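Local coordinates for protein 6-aminohexanoate-cyclic-dimer hydrolase (Arthrobacter sp., PDB 3A2Q) that hydrolyses one amide bond of the cyclic dimer of 6-aminohexanoate, a by-product of nylon-6 manufacture, to give the linear dimer, at residues Lys310-Ser313 against Thr314-Val318; Met347-Arg350 against Ala351-Thr355; Ala361-Asp364 against Glu365-Tyr369; Gly409-Ser412 against Ala413-Ser416; Val426-Val430 against Ser431-Ala435. The protein carries 1 engineered substitution. All coordinates share one frame; numbering follows the deposited sequence.

Contact 1: Lys310-Ser313 against Thr314-Val318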
loop_
_atom_site.group_PDB
_atom_site.type_symbol
_atom_site.label_atom_id
_atom_site.label_comp_id
_atom_site.label_asym_id
_atom_site.label_seq_id
_atom_site.Cartn_x
_atom_site.Cartn_y
_atom_site.Cartn_z
ATOM N N LYS A 310 7.035 -19.952 -1.927
ATOM C CA LYS A 310 6.292 -21.175 -1.632
ATOM C C LYS A 310 5.994 -21.213 -0.135
ATOM O O LYS A 310 4.870 -21.505 0.283
ATOM C CB LYS A 310 7.105 -22.409 -2.030
ATOM C CG LYS A 310 6.356 -23.713 -1.844
ATOM C CD LYS A 310 7.247 -24.910 -2.124
ATOM C CE LYS A 310 6.493 -26.215 -1.906
ATOM N NZ LYS A 310 5.971 -26.326 -0.519
ATOM N N ASP A 311 7.013 -20.904 0.661
ATOM C CA ASP A 311 6.895 -20.881 2.115
ATOM C C ASP A 311 5.949 -19.773 2.554
ATOM O O ASP A 311 5.176 -19.939 3.488
ATOM C CB ASP A 311 8.264 -20.649 2.755
ATOM C CG ASP A 311 9.260 -21.730 2.408
ATOM O OD1 ASP A 311 9.032 -22.898 2.793
ATOM O OD2 ASP A 311 10.269 -21.413 1.745
ATOM N N TYR A 312 6.021 -18.634 1.874
ATOM C CA TYR A 312 5.165 -17.508 2.196
ATOM C C TYR A 312 3.701 -17.870 1.934
ATOM O O TYR A 312 2.808 -17.515 2.704
ATOM C CB TYR A 312 5.578 -16.299 1.353
ATOM C CG TYR A 312 4.873 -15.015 1.713
ATOM C CD1 TYR A 312 4.847 -14.554 3.030
ATOM C CD2 TYR A 312 4.246 -14.248 0.735
ATOM C CE1 TYR A 312 4.211 -13.359 3.361
ATOM C CE2 TYR A 312 3.612 -13.052 1.054
ATOM C CZ TYR A 312 3.596 -12.615 2.365
ATOM O OH TYR A 312 2.953 -11.442 2.678
ATOM N N SER A 313 3.465 -18.585 0.839
ATOM C CA SER A 313 2.116 -18.997 0.464
ATOM C C SER A 313 1.488 -19.868 1.549
ATOM O O SER A 313 0.307 -19.727 1.860
ATOM C CB SER A 313 2.153 -19.774 -0.859
ATOM O OG SER A 313 0.839 -20.015 -1.339
ATOM N N THR A 314 2.281 -20.771 2.113
ATOM C CA THR A 314 1.795 -21.658 3.165
ATOM C C THR A 314 1.363 -20.849 4.384
ATOM O O THR A 314 0.330 -21.122 4.990
ATOM C CB THR A 314 2.878 -22.671 3.567
ATOM O OG1 THR A 314 3.180 -23.503 2.437
ATOM C CG2 THR A 314 2.402 -23.539 4.735
ATOM N N ILE A 315 2.156 -19.840 4.733
ATOM C CA ILE A 315 1.822 -18.992 5.866
ATOM C C ILE A 315 0.536 -18.238 5.548
ATOM O O ILE A 315 -0.329 -18.077 6.410
ATOM C CB ILE A 315 2.957 -17.996 6.159
ATOM C CG1 ILE A 315 4.183 -18.757 6.659
ATOM C CG2 ILE A 315 2.493 -16.959 7.174
ATOM C CD1 ILE A 315 5.431 -17.906 6.801
ATOM N N CYS A 316 0.407 -17.791 4.301
ATOM C CA CYS A 316 -0.783 -17.066 3.873
ATOM C C CYS A 316 -2.038 -17.943 3.956
ATOM O O CYS A 316 -3.114 -17.453 4.301
ATOM C CB CYS A 316 -0.601 -16.534 2.450
ATOM S SG CYS A 316 0.459 -15.062 2.349
ATOM N N ASP A 317 -1.904 -19.232 3.647
ATOM C CA ASP A 317 -3.056 -20.133 3.726
ATOM C C ASP A 317 -3.594 -20.138 5.151
ATOM O O ASP A 317 -4.797 -20.038 5.371
ATOM C CB ASP A 317 -2.676 -21.566 3.338
ATOM C CG ASP A 317 -2.412 -21.725 1.855
ATOM O OD1 ASP A 317 -2.926 -20.905 1.067
ATOM O OD2 ASP A 317 -1.702 -22.682 1.480
ATOM N N VAL A 318 -2.683 -20.260 6.110
ATOM C CA VAL A 318 -3.035 -20.285 7.527
ATOM C C VAL A 318 -3.632 -18.960 7.983
ATOM O O VAL A 318 -4.616 -18.940 8.723
ATOM C CB VAL A 318 -1.790 -20.621 8.389
ATOM C CG1 VAL A 318 -2.088 -20.423 9.883
ATOM C CG2 VAL A 318 -1.362 -22.054 8.124
HETATM O O HOH W 1 5.307 -24.885 2.208
HETATM O O HOH W 2 2.986 -23.383 -0.733
HETATM O O HOH W 3 0.062 -22.477 -0.412
#
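The carbonyl O of Lys310 takes two donors. Thr314 N reaches it at 3.3 Å, and a water gives it a proton at 2.8 Å. This is a local i to i+4 contact inside helix 308-331, in the amidase fold. The same spacing repeats along the helix. Cys316 N binds Tyr312 O at 2.9 Å, and Asp317 N binds Ser313 O at the same length.

Tyr312 and Cys316 form a sulfur-aromatic contact. The sulfur sits almost over the ring centre, with Cys316 SG 4.0 Å from the centroid of the Tyr312 ring and 13° off its normal. The Tyr312 ring leaves the backbone with CG anti to N, chi1 -173°. Cys316 SG stands beside its own backbone N, anti to the carbonyl carbon, which turns it to the Tyr312 ring. Cys316 also lines the pocket of the bound 6-aminohexanoic acid. Helix 202-207 covers this side through Val206.

On another side of the helix, Ser313 and Asp317 share a water. Ser313 OG donates to it at 2.7 Å, and the water donates to Asp317 OD2 at 2.6 Å. That carboxylate oxygen also forms a salt bridge with Arg350 NE, which holds Asp317 toward helix 342-352. The positive charge of Arg350 would probably stabilise the ionised form of this buried carboxylate. On the more open flank, a third water lies between Lys310 NZ and Thr314 OG1; its bond to Lys310 NZ is weak, at 3.2 Å.

Contact 2: Met347-Arg350 against Ala351-Thr355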
loop_
_atom_site.group_PDB
_atom_site.type_symbol
_atom_site.label_atom_id
_atom_site.label_comp_id
_atom_site.label_asym_id
_atom_site.label_seq_id
_atom_site.Cartn_x
_atom_site.Cartn_y
_atom_site.Cartn_z
ATOM N N MET A 347 -8.265 -21.992 0.741
ATOM C CA MET A 347 -7.156 -21.863 1.684
ATOM C C MET A 347 -7.491 -22.476 3.043
ATOM O O MET A 347 -6.595 -22.840 3.807
ATOM C CB MET A 347 -6.775 -20.387 1.851
ATOM C CG MET A 347 -6.284 -19.739 0.567
ATOM S SD MET A 347 -5.855 -18.004 0.774
ATOM C CE MET A 347 -7.410 -17.237 0.534
ATOM N N VAL A 348 -8.781 -22.585 3.344
ATOM C CA VAL A 348 -9.224 -23.172 4.604
ATOM C C VAL A 348 -8.795 -24.632 4.629
ATOM O O VAL A 348 -8.260 -25.121 5.622
ATOM C CB VAL A 348 -10.763 -23.100 4.752
ATOM C CG1 VAL A 348 -11.197 -23.760 6.055
ATOM C CG2 VAL A 348 -11.222 -21.658 4.721
ATOM N N LYS A 349 -9.027 -25.322 3.517
ATOM C CA LYS A 349 -8.665 -26.727 3.395
ATOM C C LYS A 349 -7.152 -26.873 3.443
ATOM O O LYS A 349 -6.624 -27.719 4.162
ATOM C CB LYS A 349 -9.201 -27.294 2.077
ATOM C CG LYS A 349 -8.935 -28.776 1.872
ATOM C CD LYS A 349 -9.568 -29.262 0.575
ATOM C CE LYS A 349 -9.344 -30.749 0.369
ATOM N NZ LYS A 349 -7.894 -31.073 0.307
ATOM N N ARG A 350 -6.452 -26.041 2.680
ATOM C CA ARG A 350 -4.998 -26.108 2.663
ATOM C C ARG A 350 -4.415 -25.877 4.054
ATOM O O ARG A 350 -3.464 -26.547 4.453
ATOM C CB ARG A 350 -4.417 -25.085 1.677
ATOM C CG ARG A 350 -4.686 -25.422 0.213
ATOM C CD ARG A 350 -3.561 -24.925 -0.682
ATOM N NE ARG A 350 -3.519 -23.471 -0.798
ATOM C CZ ARG A 350 -4.289 -22.761 -1.617
ATOM N NH1 ARG A 350 -5.169 -23.369 -2.399
ATOM N NH2 ARG A 350 -4.169 -21.442 -1.665
ATOM N N ALA A 351 -4.991 -24.937 4.796
ATOM C CA ALA A 351 -4.502 -24.643 6.141
ATOM C C ALA A 351 -4.576 -25.892 7.010
ATOM O O ALA A 351 -3.671 -26.171 7.799
ATOM C CB ALA A 351 -5.320 -23.519 6.765
ATOM N N ASP A 352 -5.654 -26.652 6.853
ATOM C CA ASP A 352 -5.845 -27.864 7.637
ATOM C C ASP A 352 -4.754 -28.906 7.438
ATOM O O ASP A 352 -4.615 -29.820 8.247
ATOM C CB ASP A 352 -7.212 -28.488 7.335
ATOM C CG ASP A 352 -8.361 -27.649 7.858
ATOM O OD1 ASP A 352 -8.269 -27.179 9.011
ATOM O OD2 ASP A 352 -9.357 -27.464 7.127
ATOM N N GLN A 353 -3.971 -28.775 6.374
ATOM C CA GLN A 353 -2.910 -29.743 6.121
ATOM C C GLN A 353 -1.524 -29.235 6.518
ATOM O O GLN A 353 -0.519 -29.922 6.329
ATOM C CB GLN A 353 -2.948 -30.167 4.648
ATOM C CG GLN A 353 -4.244 -30.893 4.293
ATOM C CD GLN A 353 -4.437 -31.086 2.804
ATOM O OE1 GLN A 353 -4.514 -30.117 2.045
ATOM N NE2 GLN A 353 -4.525 -32.341 2.375
ATOM N N VAL A 354 -1.478 -28.037 7.088
ATOM C CA VAL A 354 -0.218 -27.451 7.532
ATOM C C VAL A 354 0.021 -27.800 8.997
ATOM O O VAL A 354 -0.835 -27.546 9.841
ATOM C CB VAL A 354 -0.242 -25.912 7.394
ATOM C CG1 VAL A 354 1.047 -25.321 7.949
ATOM C CG2 VAL A 354 -0.421 -25.526 5.935
ATOM N N THR A 355 1.179 -28.376 9.303
ATOM C CA THR A 355 1.494 -28.744 10.685
ATOM C C THR A 355 2.213 -27.616 11.416
ATOM O O THR A 355 2.699 -26.674 10.795
ATOM C CB THR A 355 2.397 -29.987 10.762
ATOM O OG1 THR A 355 3.689 -29.671 10.233
ATOM C CG2 THR A 355 1.795 -31.144 9.976
#
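This is a local surface contact at the end of helix 342-352, where Met347-Arg350 runs into Ala351-Thr355 and the chain leaves the helix. Ala351 N still makes a helical bond to Met347 O, at 2.8 Å. Two residues on, the spacing tightens. Gln353 N bonds Arg350 O at 3.0 Å, an i to i+3 bond with the donor 59° out of the carbonyl plane. Val354 CG2 packs on the same oxygen at 3.5 Å.

In the fold, this end links two helices. Thr355 is the N-cap of helix 356-378, with its OG1 bonded to Ala358 N. The chain therefore closes one helix and starts the next within a few residues.

Asp352 keeps CG beside its own N, chi1 -69°. This brings Asp352 OD2 to 3.0 Å from Val348 O, but both are acceptors and no bond joins them. Lys349 and Gln353 run obliquely past each other. Lys349 NZ stays 3.9 Å from Gln353 OE1, too far for a hydrogen bond. The charge of Arg350 is met outside this turn: NE by Asp317 of helix 308-331 and NH1 by Glu346. Met347 turns to the protein interior and packs on Ile320 and Gln411.

Contact 3: Ala361-Asp364 against Glu365-Tyr369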
loop_
_atom_site.group_PDB
_atom_site.type_symbol
_atom_site.label_atom_id
_atom_site.label_comp_id
_atom_site.label_asym_id
_atom_site.label_seq_id
_atom_site.Cartn_x
_atom_site.Cartn_y
_atom_site.Cartn_z
ATOM N N ALA A 361 8.773 -23.769 10.198
ATOM C CA ALA A 361 9.843 -23.846 9.207
ATOM C C ALA A 361 9.685 -22.772 8.130
ATOM O O ALA A 361 10.672 -22.180 7.685
ATOM C CB ALA A 361 9.866 -25.233 8.563
ATOM N N CYS A 362 8.446 -22.524 7.715
ATOM C CA CYS A 362 8.175 -21.519 6.695
ATOM C C CYS A 362 8.594 -20.136 7.184
ATOM O O CYS A 362 9.169 -19.348 6.432
ATOM C CB CYS A 362 6.689 -21.509 6.332
ATOM S SG CYS A 362 6.147 -22.938 5.363
ATOM N N VAL A 363 8.302 -19.837 8.444
ATOM C CA VAL A 363 8.679 -18.543 9.000
ATOM C C VAL A 363 10.198 -18.422 9.006
ATOM O O VAL A 363 10.747 -17.366 8.677
ATOM C CB VAL A 363 8.128 -18.360 10.433
ATOM C CG1 VAL A 363 8.678 -17.074 11.048
ATOM C CG2 VAL A 363 6.610 -18.313 10.399
ATOM N N ASP A 364 10.888 -19.495 9.376
ATOM C CA ASP A 364 12.348 -19.462 9.383
ATOM C C ASP A 364 12.881 -19.181 7.982
ATOM O O ASP A 364 13.865 -18.464 7.819
ATOM C CB ASP A 364 12.931 -20.789 9.874
ATOM C CG ASP A 364 12.921 -20.912 11.386
ATOM O OD1 ASP A 364 12.554 -19.932 12.068
ATOM O OD2 ASP A 364 13.292 -21.995 11.888
ATOM N N GLU A 365 12.239 -19.758 6.971
ATOM C CA GLU A 365 12.674 -19.546 5.590
ATOM C C GLU A 365 12.591 -18.068 5.220
ATOM O O GLU A 365 13.421 -17.565 4.465
ATOM C CB GLU A 365 11.826 -20.376 4.618
ATOM C CG GLU A 365 12.205 -21.856 4.583
ATOM C CD GLU A 365 13.703 -22.075 4.415
ATOM O OE1 GLU A 365 14.284 -21.544 3.446
ATOM O OE2 GLU A 365 14.305 -22.776 5.253
ATOM N N LEU A 366 11.588 -17.378 5.751
ATOM C CA LEU A 366 11.439 -15.957 5.471
ATOM C C LEU A 366 12.584 -15.181 6.120
ATOM O O LEU A 366 13.160 -14.285 5.500
ATOM C CB LEU A 366 10.099 -15.431 5.998
ATOM C CG LEU A 366 8.812 -16.025 5.416
ATOM C CD1 LEU A 366 7.641 -15.157 5.839
ATOM C CD2 LEU A 366 8.889 -16.091 3.903
ATOM N N ARG A 367 12.917 -15.527 7.363
ATOM C CA ARG A 367 13.993 -14.832 8.063
ATOM C C ARG A 367 15.313 -15.049 7.332
ATOM O O ARG A 367 16.107 -14.127 7.186
ATOM C CB ARG A 367 14.125 -15.324 9.515
ATOM C CG ARG A 367 12.834 -15.309 10.327
ATOM C CD ARG A 367 12.025 -14.029 10.134
ATOM N NE ARG A 367 10.861 -14.014 11.016
ATOM C CZ ARG A 367 9.710 -13.406 10.744
ATOM N NH1 ARG A 367 9.551 -12.751 9.598
ATOM N NH2 ARG A 367 8.717 -13.453 11.622
ATOM N N TYR A 368 15.548 -16.273 6.869
ATOM C CA TYR A 368 16.789 -16.556 6.163
ATOM C C TYR A 368 16.874 -15.764 4.868
ATOM O O TYR A 368 17.925 -15.221 4.543
ATOM C CB TYR A 368 16.930 -18.058 5.890
ATOM C CG TYR A 368 17.628 -18.802 7.015
ATOM C CD1 TYR A 368 18.895 -18.410 7.448
ATOM C CD2 TYR A 368 17.023 -19.889 7.656
ATOM C CE1 TYR A 368 19.545 -19.072 8.490
ATOM C CE2 TYR A 368 17.669 -20.563 8.704
ATOM C CZ TYR A 368 18.931 -20.145 9.114
ATOM O OH TYR A 368 19.582 -20.783 10.148
ATOM N N TYR A 369 15.768 -15.680 4.136
ATOM C CA TYR A 369 15.769 -14.934 2.884
ATOM C C TYR A 369 16.009 -13.456 3.174
ATOM O O TYR A 369 16.785 -12.796 2.481
ATOM C CB TYR A 369 14.441 -15.109 2.154
ATOM C CG TYR A 369 14.445 -14.463 0.793
ATOM C CD1 TYR A 369 15.158 -15.028 -0.268
ATOM C CD2 TYR A 369 13.774 -13.264 0.574
ATOM C CE1 TYR A 369 15.200 -14.404 -1.520
ATOM C CE2 TYR A 369 13.807 -12.634 -0.668
ATOM C CZ TYR A 369 14.520 -13.207 -1.710
ATOM O OH TYR A 369 14.545 -12.575 -2.934
HETATM O O HOH W 4 13.124 -23.492 7.611
#
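Val363 and Arg367 lie side by side one helical turn apart and point the same way. Val363 CG1 sits over one face of the guanidinium and comes within 3.7 Å of Arg367 NH2. Two torsions set this up. The valine places CG1 anti to its N, with chi1 173°. The arginine bends early, with chi2 at -44°, and then runs straight through CD. The bend also brings Arg367 CG to 3.4 Å from Val363 O. Beyond the bend, Arg367 NH2 donates to Ala207 O. With a leucine in place of Arg367, the carbonyl of Ala207 would probably lose this donor, and Val363 CG1 would lose the flat group it covers.

The contact is plain i to i+4 packing within helix 356-378, away from the annotated sites. Tyr368 N bonds Asp364 O at 2.9 Å. Arg367 N meets Val363 O at 3.1 Å.

Glu365 also folds back, with chi2 at -49°. Its CG lies 3.5 Å from Ala361 O, and a water donates to both Ala361 O and Glu365 OE2, the latter at 2.7 Å. On the buried side, Leu366 CG lies 3.5 Å from Cys362 O. Leu366 and Cys362 both pack on Ile315 of helix 308-331.

Contact 4: Gly409-Ser412 against Ala413-Ser416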
loop_
_atom_site.group_PDB
_atom_site.type_symbol
_atom_site.label_atom_id
_atom_site.label_comp_id
_atom_site.label_asym_id
_atom_site.label_seq_id
_atom_site.Cartn_x
_atom_site.Cartn_y
_atom_site.Cartn_z
ATOM N N GLY A 409 -2.424 -25.873 -5.350
ATOM C CA GLY A 409 -1.400 -25.587 -4.348
ATOM C C GLY A 409 -1.019 -24.184 -3.904
ATOM O O GLY A 409 -0.759 -23.956 -2.720
ATOM N N ARG A 410 -0.989 -23.236 -4.828
ATOM C CA ARG A 410 -0.570 -21.895 -4.449
ATOM C C ARG A 410 -1.568 -20.751 -4.612
ATOM O O ARG A 410 -2.540 -20.847 -5.354
ATOM C CB ARG A 410 0.736 -21.560 -5.180
ATOM C CG ARG A 410 1.313 -20.171 -4.918
ATOM C CD ARG A 410 2.671 -19.997 -5.583
ATOM N NE ARG A 410 3.670 -20.914 -5.055
ATOM C CZ ARG A 410 4.958 -20.863 -5.367
ATOM N NH1 ARG A 410 5.397 -19.935 -6.202
ATOM N NH2 ARG A 410 5.806 -21.739 -4.849
ATOM N N GLN A 411 -1.292 -19.669 -3.886
ATOM C CA GLN A 411 -2.096 -18.447 -3.877
ATOM C C GLN A 411 -2.389 -17.992 -5.311
ATOM O O GLN A 411 -1.514 -18.043 -6.177
ATOM C CB GLN A 411 -1.327 -17.341 -3.144
ATOM C CG GLN A 411 -2.183 -16.349 -2.382
ATOM C CD GLN A 411 -2.796 -16.947 -1.132
ATOM O OE1 GLN A 411 -3.525 -16.276 -0.401
ATOM N NE2 GLN A 411 -2.502 -18.216 -0.879
ATOM N N SER A 412 -3.617 -17.546 -5.560
ATOM C CA SER A 412 -3.994 -17.091 -6.897
ATOM C C SER A 412 -3.196 -15.846 -7.286
ATOM O O SER A 412 -2.908 -15.627 -8.461
ATOM C CB SER A 412 -5.504 -16.800 -6.966
ATOM O OG SER A 412 -5.900 -15.860 -5.984
ATOM N N ALA A 413 -2.817 -15.050 -6.290
ATOM C CA ALA A 413 -2.051 -13.835 -6.536
ATOM C C ALA A 413 -0.592 -14.138 -6.859
ATOM O O ALA A 413 0.142 -13.263 -7.313
ATOM C CB ALA A 413 -2.136 -12.910 -5.324
ATOM N N PHE A 414 -0.173 -15.377 -6.626
ATOM C CA PHE A 414 1.207 -15.770 -6.892
ATOM C C PHE A 414 1.387 -16.516 -8.209
ATOM O O PHE A 414 2.420 -17.141 -8.425
ATOM C CB PHE A 414 1.750 -16.641 -5.753
ATOM C CG PHE A 414 1.814 -15.941 -4.418
ATOM C CD1 PHE A 414 1.745 -14.554 -4.333
ATOM C CD2 PHE A 414 1.979 -16.672 -3.246
ATOM C CE1 PHE A 414 1.842 -13.908 -3.104
ATOM C CE2 PHE A 414 2.078 -16.029 -2.006
ATOM C CZ PHE A 414 2.009 -14.645 -1.940
ATOM N N ILE A 415 0.393 -16.456 -9.090
ATOM C CA ILE A 415 0.502 -17.144 -10.372
ATOM C C ILE A 415 0.440 -16.200 -11.569
ATOM O O ILE A 415 -0.166 -15.131 -11.502
ATOM C CB ILE A 415 -0.602 -18.217 -10.538
ATOM C CG1 ILE A 415 -1.981 -17.557 -10.515
ATOM C CG2 ILE A 415 -0.481 -19.259 -9.434
ATOM C CD1 ILE A 415 -3.128 -18.523 -10.716
ATOM N N SER A 416 1.090 -16.623 -12.652
ATOM C CA SER A 416 1.161 -15.902 -13.923
ATOM C C SER A 416 0.926 -14.388 -13.927
ATOM O O SER A 416 1.807 -13.606 -13.552
ATOM C CB SER A 416 0.203 -16.555 -14.927
ATOM O OG SER A 416 -1.139 -16.498 -14.467
#
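Gln411 to Phe414 form a type I turn, closed by Phe414 N bonding Gln411 O at 3.0 Å, with the donor 66° out of the carbonyl plane. A weak bond from Ile415 N to Ser412 O, 3.5 Å, follows.

The Phe414 ring is gripped on two sides. Gln411 CB makes a CH-pi contact over one face, 3.8 Å from the centroid of the Phe414 ring. Arg410 CG comes in at the edge, in the ring plane. The Arg410 chain crosses the phenylalanine at about a right angle, and its CD rests 3.5 Å from Phe414 CB.

Ile415 CG1 stands between its backbone N and carbonyl carbon, chi1 62°, the crowded position. It presses to 3.0 Å from Ser412 O, a tight fit. Replacing Ile415 with alanine would probably open a gap over Ser412 O and leave Leu401 and Leu407 without much of their packing.

The polar end of Gln411 turns away from the ring, and its OE1 accepts from Asn125 ND2. Ser412 OG is bonded to Gln126 NE2. This loop before helix 416-422 forms part of the substrate-binding site: Gln411 and Phe414 both touch bound 6-aminohexanoic acid.

Contact 5: Val426-Val430 against Ser431-Ala435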
loop_
_atom_site.group_PDB
_atom_site.type_symbol
_atom_site.label_atom_id
_atom_site.label_comp_id
_atom_site.label_asym_id
_atom_site.label_seq_id
_atom_site.Cartn_x
_atom_site.Cartn_y
_atom_site.Cartn_z
ATOM N N VAL A 426 7.247 -7.942 -3.338
ATOM C CA VAL A 426 7.209 -8.914 -2.250
ATOM C C VAL A 426 8.537 -9.223 -1.539
ATOM O O VAL A 426 8.543 -9.498 -0.338
ATOM C CB VAL A 426 6.530 -10.237 -2.720
ATOM C CG1 VAL A 426 7.449 -11.019 -3.622
ATOM C CG2 VAL A 426 6.115 -11.059 -1.518
ATOM N N PRO A 427 9.680 -9.164 -2.249
ATOM C CA PRO A 427 10.922 -9.464 -1.528
ATOM C C PRO A 427 11.156 -8.543 -0.328
ATOM O O PRO A 427 11.755 -8.945 0.665
ATOM C CB PRO A 427 12.002 -9.279 -2.595
ATOM C CG PRO A 427 11.287 -9.521 -3.876
ATOM C CD PRO A 427 9.960 -8.842 -3.658
ATOM N N PHE A 428 10.674 -7.308 -0.420
ATOM C CA PHE A 428 10.884 -6.345 0.651
ATOM C C PHE A 428 9.882 -6.429 1.789
ATOM O O PHE A 428 10.079 -5.815 2.838
ATOM C CB PHE A 428 10.986 -4.958 0.023
ATOM C CG PHE A 428 11.985 -4.926 -1.093
ATOM C CD1 PHE A 428 13.339 -5.135 -0.819
ATOM C CD2 PHE A 428 11.569 -4.894 -2.419
ATOM C CE1 PHE A 428 14.258 -5.326 -1.846
ATOM C CE2 PHE A 428 12.483 -5.086 -3.457
ATOM C CZ PHE A 428 13.831 -5.305 -3.169
ATOM N N ASN A 429 8.809 -7.190 1.586
ATOM C CA ASN A 429 7.858 -7.416 2.664
ATOM C C ASN A 429 8.570 -8.456 3.518
ATOM O O ASN A 429 8.463 -8.456 4.738
ATOM C CB ASN A 429 6.548 -8.035 2.166
ATOM C CG ASN A 429 5.691 -7.051 1.428
ATOM O OD1 ASN A 429 5.770 -6.940 0.208
ATOM N ND2 ASN A 429 4.872 -6.311 2.169
ATOM N N VAL A 430 9.303 -9.355 2.862
ATOM C CA VAL A 430 10.028 -10.386 3.597
ATOM C C VAL A 430 11.223 -9.810 4.352
ATOM O O VAL A 430 11.453 -10.171 5.499
ATOM C CB VAL A 430 10.506 -11.521 2.671
ATOM C CG1 VAL A 430 11.366 -12.507 3.454
ATOM C CG2 VAL A 430 9.299 -12.237 2.083
ATOM N N SER A 431 11.979 -8.909 3.724
ATOM C CA SER A 431 13.137 -8.324 4.396
ATOM C C SER A 431 12.731 -7.239 5.390
ATOM O O SER A 431 13.461 -6.963 6.340
ATOM C CB SER A 431 14.116 -7.727 3.378
ATOM O OG SER A 431 13.582 -6.553 2.803
ATOM N N GLY A 432 11.576 -6.616 5.161
ATOM C CA GLY A 432 11.108 -5.573 6.060
ATOM C C GLY A 432 11.704 -4.200 5.784
ATOM O O GLY A 432 11.482 -3.263 6.549
ATOM N N GLN A 433 12.455 -4.070 4.692
ATOM C CA GLN A 433 13.072 -2.792 4.350
ATOM C C GLN A 433 12.079 -1.775 3.822
ATOM O O GLN A 433 11.096 -2.128 3.174
ATOM C CB GLN A 433 14.167 -2.998 3.310
ATOM C CG GLN A 433 15.337 -3.794 3.822
ATOM C CD GLN A 433 16.165 -4.363 2.696
ATOM O OE1 GLN A 433 15.703 -5.222 1.949
ATOM N NE2 GLN A 433 17.390 -3.886 2.563
ATOM N N PRO A 434 12.330 -0.485 4.090
ATOM C CA PRO A 434 11.431 0.571 3.625
ATOM C C PRO A 434 11.532 0.663 2.102
ATOM O O PRO A 434 12.629 0.649 1.536
ATOM C CB PRO A 434 11.960 1.814 4.339
ATOM C CG PRO A 434 13.433 1.539 4.429
ATOM C CD PRO A 434 13.495 0.075 4.802
ATOM N N ALA A 435 10.386 0.746 1.435
ATOM C CA ALA A 435 10.367 0.801 -0.022
ATOM C C ALA A 435 9.251 1.717 -0.472
ATOM O O ALA A 435 8.109 1.587 -0.026
ATOM C CB ALA A 435 10.158 -0.601 -0.599
#
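The Phe428 ring meets Gln433 at its edge: Gln433 OE1 lies in the ring plane, 3.6 Å from Phe428 CD1. The ring and amide planes are 48° apart. Phe428 packs further on Trp377 and on Val454 of strand 448-455.

Ser431 works between the two. Its hydroxyl donates to Gln433 OE1 at 2.6 Å. The same Ser431 OG accepts a weak bond from Gln433 N at 3.3 Å, which makes an ST turn. With chi1 at 71°, the hydroxyl stands between the backbone N and the carbonyl carbon. From there Ser431 OG also approaches Phe428 CA, at 3.5 Å.

The backbone marks the end of helix 427-431. Ser431 N bonds Pro427 O at 3.1 Å. Gly432 N bonds Phe428 O at 2.9 Å, with the donor 51° out of the carbonyl plane. Gly432 then turns to positive phi, where a side chain would jam against the carbonyl O of Ser431. The chain leaves toward strand 435-442, and Ala435 CB comes back to 4.5 Å from Phe428 CB.

Asn429 faces another way and bonds Asp170, a residue of the ligand pocket. Within the buried turn, the hydroxyl of Ser431 and the amide oxygen of Gln433 pair with each other, which gives both a polar partner beside the edge of the Phe428 ring. Their bond is also likely to fix the rotation of the Gln433 amide.

Overall arrangement
Contacts 1, 4 and 5 are buried, contact 3 is partly so, and contact 2 lies at the surface. Contact 1 touches all the others. It meets contact 2 by a salt bridge, contact 3 by mostly apolar packing along helix 356-378, and contact 4 through ring packing and weak hydrogen bonds to Gln411. Its link to contact 5 is a single looser packing. Contacts 1 and 4 line the ligand pocket, and both pair an aromatic ring with a close neighbour, sulfur in one and a CH group in the other. Contacts 2 and 5 are helix ends. The first has Lys349 and Asp352 exposed but sends Arg350 to Asp317; the second buries a hydroxyl-amide pair. Contacts 3 and 5 meet through Val430.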